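Local atomic coordinates of alpha-1,2-Mannosidase (Trichoderma reesei, PDB entry 1HCU), a protein that probably removes the alpha-1,2-linked mannose residues from high-mannose N-glycans, as a calcium-dependent glycosyl hydrolase of family 47. Residues A[14-18]-A[411-415]; A[221-225]-A[235-239]. Residues are numbered along the deposited sequence.

Contact 1 (A[14-18]-A[411-415]); sequences TRAAA and QDLAW
The guanidinium of R15 lies flat on the indole of W415, with planes only 9° apart and centres 3.7 Å apart. This is a cation-pi stack joined to a salt bridge. It links two helices of the (alpha/alpha) barrel of family 47: helix 13-33, close to its N-terminal end, and helix 408-425. Both segments are regular alpha-helix, with the backbone bonds A18 N to T14 O at 3.2 Å and W415 N to Q411 O at 2.9 Å. The segments run roughly parallel, crossing at 31°. The segment axes come no closer than 12.0 Å, so long side chains fill the gap. In register, the CA atoms of R15 and W415 are nearest, at 7.6 Å. R15 CB points sideways; the chain then bends over through chi1 -119°, chi2 99° and chi3 117°, all between wells. Its CZ sits 3.7 Å from the centroid of the five-membered ring of W415. Its CG lies over the six-membered ring, 3.5 Å from that centroid, as a CH-pi contact. The CA-to-CB bond of W415 points toward 14-18, with chi1 t and chi2 -124°. D412 CB points away, but with chi1 m its carboxylate reaches the guanidinium edge. R15 also touches F465 of helix 451-465. Q411 turns its amide to the backbone of I464 on that same helix. The contact buries 254 Å² near the surface, away from the annotated sites. A18 CB touches the indole edge 3.8 Å from W415 CH2, and R15 NH1 meets D412 OD2 at 2.6 Å.

Contact 2 (A[221-225]-A[235-239]); sequences LIGTF and DSSGS
The carboxylate of D235 accepts from two successive backbone amides of 221-225. T224 N donates to D235 OD1 at 2.7 Å (N-H...O angle 170°). F225 N donates to D235 OD2 at 3.0 Å (N-H...O angle 158°). The CA-to-CB bond of D235 points toward 221-225, with chi1 p and chi2 74°. Its OD1 also accepts from S237 N at 3.2 Å, which makes an Asx turn, and weakly from S237 OG at 3.4 Å. The first segment enters strand 225-227 at F225; a short connection returns to 235-239 and strand 237-238, an edge of the antiparallel sheet beside strand 292-297. End to end, CA 222 to 225 and CA 235 to 238 run 112° apart. The backbone is extended through I222 and G223 (psi 175° and 179°), then T224 turns at phi/psi -96/-41. G223 CA lies 4.3 Å from S236 CA. A CB on G223 would clash with D235 O, so glycine fits here. G223 CA instead makes CA-H...O contacts to D235 O at 3.3 Å and S237 O at 3.4 Å. I222 O is satisfied by Y296 OH, and S236 OG by P215 O. T224, with chi1 m, donates from OG1 to S237 O at 2.7 Å.

Overall arrangement
Contacts 1 and 2 lie on opposite sides of the centre of the chain. Their centres are 38 Å apart and their nearest atoms about 23 Å, so they do not touch. Along the chain, 14-18 comes first, then both segments of contact 2, then 411-415. Contact 1 thus joins parts 393 residues apart, the first helix of the chain and a helix well along it, while contact 2 joins two segments 10 residues apart. They share no helix or strand. Contact 1 ties helices 13-33 and 408-425; contact 2 sits at the edge strand 237-238. Contact 2 is the nearer to catalysis: T224 lies about 9 Å, side chain to side chain, from D245, a predicted active-site residue.

Contact 1 (A[14-18]-A[411-415])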
ATOM      1  N   THR A  14      23.585   8.756  -8.056  1.00 24.19           N
ATOM      2  CA  THR A  14      24.206   7.477  -7.723  1.00 23.54           C
ATOM      3  C   THR A  14      23.230   6.539  -7.015  1.00 21.59           C
ATOM      4  O   THR A  14      23.125   5.360  -7.346  1.00 20.43           O
ATOM      5  CB  THR A  14      25.452   7.685  -6.844  1.00 24.56           C
ATOM      6  OG1 THR A  14      26.455   8.376  -7.607  1.00 26.31           O
ATOM      7  CG2 THR A  14      26.009   6.350  -6.373  1.00 23.66           C
ATOM      8  N   ARG A  15      22.510   7.082  -6.044  1.00 21.16           N
ATOM      9  CA  ARG A  15      21.534   6.323  -5.274  1.00 19.62           C
ATOM     10  C   ARG A  15      20.361   5.846  -6.152  1.00 18.39           C
ATOM     11  O   ARG A  15      19.996   4.671  -6.132  1.00 15.95           O
ATOM     12  CB  ARG A  15      21.020   7.197  -4.128  1.00 21.30           C
ATOM     13  CG  ARG A  15      21.297   6.639  -2.748  1.00 23.91           C
ATOM     14  CD  ARG A  15      22.516   7.235  -2.062  1.00 24.32           C
ATOM     15  NE  ARG A  15      22.098   7.926  -0.849  1.00 27.83           N
ATOM     16  CZ  ARG A  15      22.866   8.134   0.214  1.00 30.33           C
ATOM     17  NH1 ARG A  15      22.371   8.776   1.264  1.00 30.64           N
ATOM     18  NH2 ARG A  15      24.118   7.698   0.236  1.00 32.30           N
ATOM     19  N   ALA A  16      19.790   6.760  -6.933  1.00 16.41           N
ATOM     20  CA  ALA A  16      18.671   6.433  -7.815  1.00 16.76           C
ATOM     21  C   ALA A  16      19.052   5.342  -8.810  1.00 16.56           C
ATOM     22  O   ALA A  16      18.250   4.453  -9.103  1.00 16.39           O
ATOM     23  CB  ALA A  16      18.203   7.693  -8.566  1.00 13.33           C
ATOM     24  N   ALA A  17      20.275   5.416  -9.330  1.00 16.17           N
ATOM     25  CA  ALA A  17      20.762   4.430 -10.285  1.00 15.59           C
ATOM     26  C   ALA A  17      20.787   3.043  -9.651  1.00 16.03           C
ATOM     27  O   ALA A  17      20.429   2.057 -10.303  1.00 16.99           O
ATOM     28  CB  ALA A  17      22.167   4.814 -10.781  1.00 13.91           C
ATOM     29  N   ALA A  18      21.197   2.964  -8.382  1.00 13.60           N
ATOM     30  CA  ALA A  18      21.244   1.675  -7.692  1.00 13.73           C
ATOM     31  C   ALA A  18      19.856   1.032  -7.618  1.00 13.86           C
ATOM     32  O   ALA A  18      19.702  -0.169  -7.878  1.00 14.21           O
ATOM     33  CB  ALA A  18      21.822   1.841  -6.292  1.00 13.72           C
ATOM     34  N   GLN A 411      16.716  10.856   3.251  1.00 14.74           N
ATOM     35  CA  GLN A 411      17.230  10.083   2.140  1.00 15.00           C
ATOM     36  C   GLN A 411      18.257   9.096   2.673  1.00 14.40           C
ATOM     37  O   GLN A 411      18.331   7.965   2.203  1.00 15.12           O
ATOM     38  CB  GLN A 411      17.879  10.996   1.116  1.00 14.90           C
ATOM     39  CG  GLN A 411      16.913  11.941   0.475  1.00 17.51           C
ATOM     40  CD  GLN A 411      17.594  12.837  -0.513  1.00 17.92           C
ATOM     41  OE1 GLN A 411      18.489  13.600  -0.150  1.00 20.97           O
ATOM     42  NE2 GLN A 411      17.189  12.751  -1.772  1.00 17.82           N
ATOM     43  N   ASP A 412      19.043   9.518   3.659  1.00 14.32           N
ATOM     44  CA  ASP A 412      20.062   8.636   4.233  1.00 16.85           C
ATOM     45  C   ASP A 412      19.409   7.440   4.922  1.00 15.80           C
ATOM     46  O   ASP A 412      19.882   6.310   4.796  1.00 17.05           O
ATOM     47  CB  ASP A 412      20.949   9.397   5.227  1.00 16.53           C
ATOM     48  CG  ASP A 412      21.805  10.466   4.557  1.00 20.48           C
ATOM     49  OD1 ASP A 412      22.236  11.406   5.258  1.00 23.69           O
ATOM     50  OD2 ASP A 412      22.055  10.368   3.336  1.00 20.95           O
ATOM     51  N   LEU A 413      18.318   7.684   5.641  1.00 14.67           N
ATOM     52  CA  LEU A 413      17.622   6.600   6.319  1.00 14.17           C
ATOM     53  C   LEU A 413      17.069   5.620   5.290  1.00 13.73           C
ATOM     54  O   LEU A 413      17.227   4.410   5.434  1.00 14.05           O
ATOM     55  CB  LEU A 413      16.489   7.151   7.188  1.00 13.20           C
ATOM     56  CG  LEU A 413      16.952   8.092   8.302  1.00 15.15           C
ATOM     57  CD1 LEU A 413      15.742   8.591   9.069  1.00 14.91           C
ATOM     58  CD2 LEU A 413      17.931   7.367   9.228  1.00 13.64           C
ATOM     59  N   ALA A 414      16.434   6.149   4.247  1.00 13.24           N
ATOM     60  CA  ALA A 414      15.870   5.312   3.188  1.00 14.42           C
ATOM     61  C   ALA A 414      16.971   4.481   2.537  1.00 14.98           C
ATOM     62  O   ALA A 414      16.786   3.291   2.256  1.00 13.36           O
ATOM     63  CB  ALA A 414      15.186   6.180   2.138  1.00 11.21           C
ATOM     64  N   TRP A 415      18.114   5.123   2.308  1.00 15.04           N
ATOM     65  CA  TRP A 415      19.266   4.474   1.694  1.00 16.69           C
ATOM     66  C   TRP A 415      19.734   3.338   2.592  1.00 17.91           C
ATOM     67  O   TRP A 415      20.066   2.251   2.116  1.00 17.92           O
ATOM     68  CB  TRP A 415      20.399   5.488   1.491  1.00 17.53           C
ATOM     69  CG  TRP A 415      21.622   4.908   0.859  1.00 19.32           C
ATOM     70  CD1 TRP A 415      22.892   4.930   1.360  1.00 19.69           C
ATOM     71  CD2 TRP A 415      21.697   4.211  -0.391  1.00 20.06           C
ATOM     72  NE1 TRP A 415      23.753   4.290   0.501  1.00 20.24           N
ATOM     73  CE2 TRP A 415      23.045   3.839  -0.582  1.00 20.45           C
ATOM     74  CE3 TRP A 415      20.754   3.863  -1.370  1.00 20.69           C
ATOM     75  CZ2 TRP A 415      23.477   3.138  -1.712  1.00 21.91           C
ATOM     76  CZ3 TRP A 415      21.184   3.166  -2.497  1.00 22.33           C
ATOM     77  CH2 TRP A 415      22.534   2.810  -2.656  1.00 21.34           C
TER

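Contact 2 (A[221-225]-A[235-239])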
ATOM      1  N   LEU A 221     -12.946   6.268  14.742  1.00  7.56           N
ATOM      2  CA  LEU A 221     -12.359   4.934  14.816  1.00  8.50           C
ATOM      3  C   LEU A 221     -13.460   3.878  14.805  1.00  9.35           C
ATOM      4  O   LEU A 221     -13.968   3.458  15.855  1.00  9.60           O
ATOM      5  CB  LEU A 221     -11.487   4.800  16.070  1.00  5.36           C
ATOM      6  CG  LEU A 221     -10.294   5.764  16.046  1.00  9.18           C
ATOM      7  CD1 LEU A 221      -9.424   5.580  17.289  1.00  9.53           C
ATOM      8  CD2 LEU A 221      -9.473   5.515  14.779  1.00  9.07           C
ATOM      9  N   ILE A 222     -13.809   3.463  13.591  1.00  8.16           N
ATOM     10  CA  ILE A 222     -14.863   2.491  13.325  1.00  7.75           C
ATOM     11  C   ILE A 222     -14.475   1.035  13.528  1.00  6.42           C
ATOM     12  O   ILE A 222     -13.318   0.714  13.802  1.00  9.40           O
ATOM     13  CB  ILE A 222     -15.386   2.661  11.868  1.00  8.96           C
ATOM     14  CG1 ILE A 222     -14.263   2.387  10.852  1.00  8.76           C
ATOM     15  CG2 ILE A 222     -15.890   4.091  11.676  1.00  9.64           C
ATOM     16  CD1 ILE A 222     -14.723   2.356   9.387  1.00  5.71           C
ATOM     17  N   GLY A 223     -15.462   0.155  13.382  1.00  7.56           N
ATOM     18  CA  GLY A 223     -15.240  -1.276  13.535  1.00  5.72           C
ATOM     19  C   GLY A 223     -14.564  -1.848  12.299  1.00  6.88           C
ATOM     20  O   GLY A 223     -14.329  -1.127  11.332  1.00  7.38           O
ATOM     21  N   THR A 224     -14.275  -3.146  12.321  1.00  7.28           N
ATOM     22  CA  THR A 224     -13.585  -3.815  11.228  1.00  9.08           C
ATOM     23  C   THR A 224     -14.470  -4.526  10.199  1.00 10.15           C
ATOM     24  O   THR A 224     -14.203  -4.464   9.000  1.00  9.57           O
ATOM     25  CB  THR A 224     -12.570  -4.845  11.788  1.00 11.48           C
ATOM     26  OG1 THR A 224     -11.641  -4.185  12.654  1.00 14.38           O
ATOM     27  CG2 THR A 224     -11.798  -5.520  10.662  1.00  9.15           C
ATOM     28  N   PHE A 225     -15.514  -5.204  10.662  1.00 12.29           N
ATOM     29  CA  PHE A 225     -16.392  -5.942   9.754  1.00 13.34           C
ATOM     30  C   PHE A 225     -17.782  -5.348   9.576  1.00 13.85           C
ATOM     31  O   PHE A 225     -18.445  -4.971  10.544  1.00 11.73           O
ATOM     32  CB  PHE A 225     -16.492  -7.394  10.212  1.00 11.82           C
ATOM     33  CG  PHE A 225     -15.152  -8.039  10.447  1.00 11.76           C
ATOM     34  CD1 PHE A 225     -14.678  -8.243  11.743  1.00 11.28           C
ATOM     35  CD2 PHE A 225     -14.357  -8.431   9.371  1.00  9.26           C
ATOM     36  CE1 PHE A 225     -13.437  -8.831  11.965  1.00 11.96           C
ATOM     37  CE2 PHE A 225     -13.112  -9.019   9.582  1.00  9.23           C
ATOM     38  CZ  PHE A 225     -12.652  -9.220  10.881  1.00 13.11           C
ATOM     39  N   ASP A 235     -18.811  -4.866  15.349  1.00 28.25           N
ATOM     40  CA  ASP A 235     -17.712  -4.824  16.309  1.00 26.12           C
ATOM     41  C   ASP A 235     -17.152  -3.406  16.442  1.00 24.59           C
ATOM     42  O   ASP A 235     -17.449  -2.531  15.625  1.00 23.94           O
ATOM     43  CB  ASP A 235     -16.603  -5.778  15.867  1.00 25.97           C
ATOM     44  CG  ASP A 235     -15.951  -5.347  14.564  1.00 26.86           C
ATOM     45  OD1 ASP A 235     -15.172  -4.374  14.583  1.00 24.51           O
ATOM     46  OD2 ASP A 235     -16.235  -5.978  13.520  1.00 29.66           O
ATOM     47  N   SER A 236     -16.344  -3.191  17.475  1.00 20.87           N
ATOM     48  CA  SER A 236     -15.736  -1.894  17.711  1.00 18.79           C
ATOM     49  C   SER A 236     -14.214  -2.022  17.781  1.00 17.92           C
ATOM     50  O   SER A 236     -13.560  -1.309  18.541  1.00 19.10           O
ATOM     51  CB  SER A 236     -16.265  -1.300  19.020  1.00 19.62           C
ATOM     52  OG  SER A 236     -17.679  -1.187  18.987  1.00 21.52           O
ATOM     53  N   SER A 237     -13.652  -2.929  16.986  1.00 15.66           N
ATOM     54  CA  SER A 237     -12.210  -3.129  16.977  1.00 14.73           C
ATOM     55  C   SER A 237     -11.589  -2.627  15.676  1.00 14.24           C
ATOM     56  O   SER A 237     -12.270  -2.502  14.662  1.00 13.89           O
ATOM     57  CB  SER A 237     -11.875  -4.611  17.156  1.00 12.92           C
ATOM     58  OG  SER A 237     -12.211  -5.345  15.993  1.00 18.43           O
ATOM     59  N   GLY A 238     -10.291  -2.348  15.706  1.00 13.27           N
ATOM     60  CA  GLY A 238      -9.631  -1.868  14.511  1.00 12.02           C
ATOM     61  C   GLY A 238      -8.177  -1.545  14.772  1.00 12.91           C
ATOM     62  O   GLY A 238      -7.665  -1.836  15.856  1.00 13.50           O
ATOM     63  N   SER A 239      -7.524  -0.931  13.787  1.00 11.69           N
ATOM     64  CA  SER A 239      -6.115  -0.565  13.885  1.00 11.04           C
ATOM     65  C   SER A 239      -5.699   0.114  12.595  1.00 11.33           C
ATOM     66  O   SER A 239      -6.527   0.369  11.726  1.00 11.78           O
ATOM     67  CB  SER A 239      -5.261  -1.814  14.037  1.00 12.33           C
ATOM     68  OG  SER A 239      -5.253  -2.544  12.818  1.00 10.66           O
TER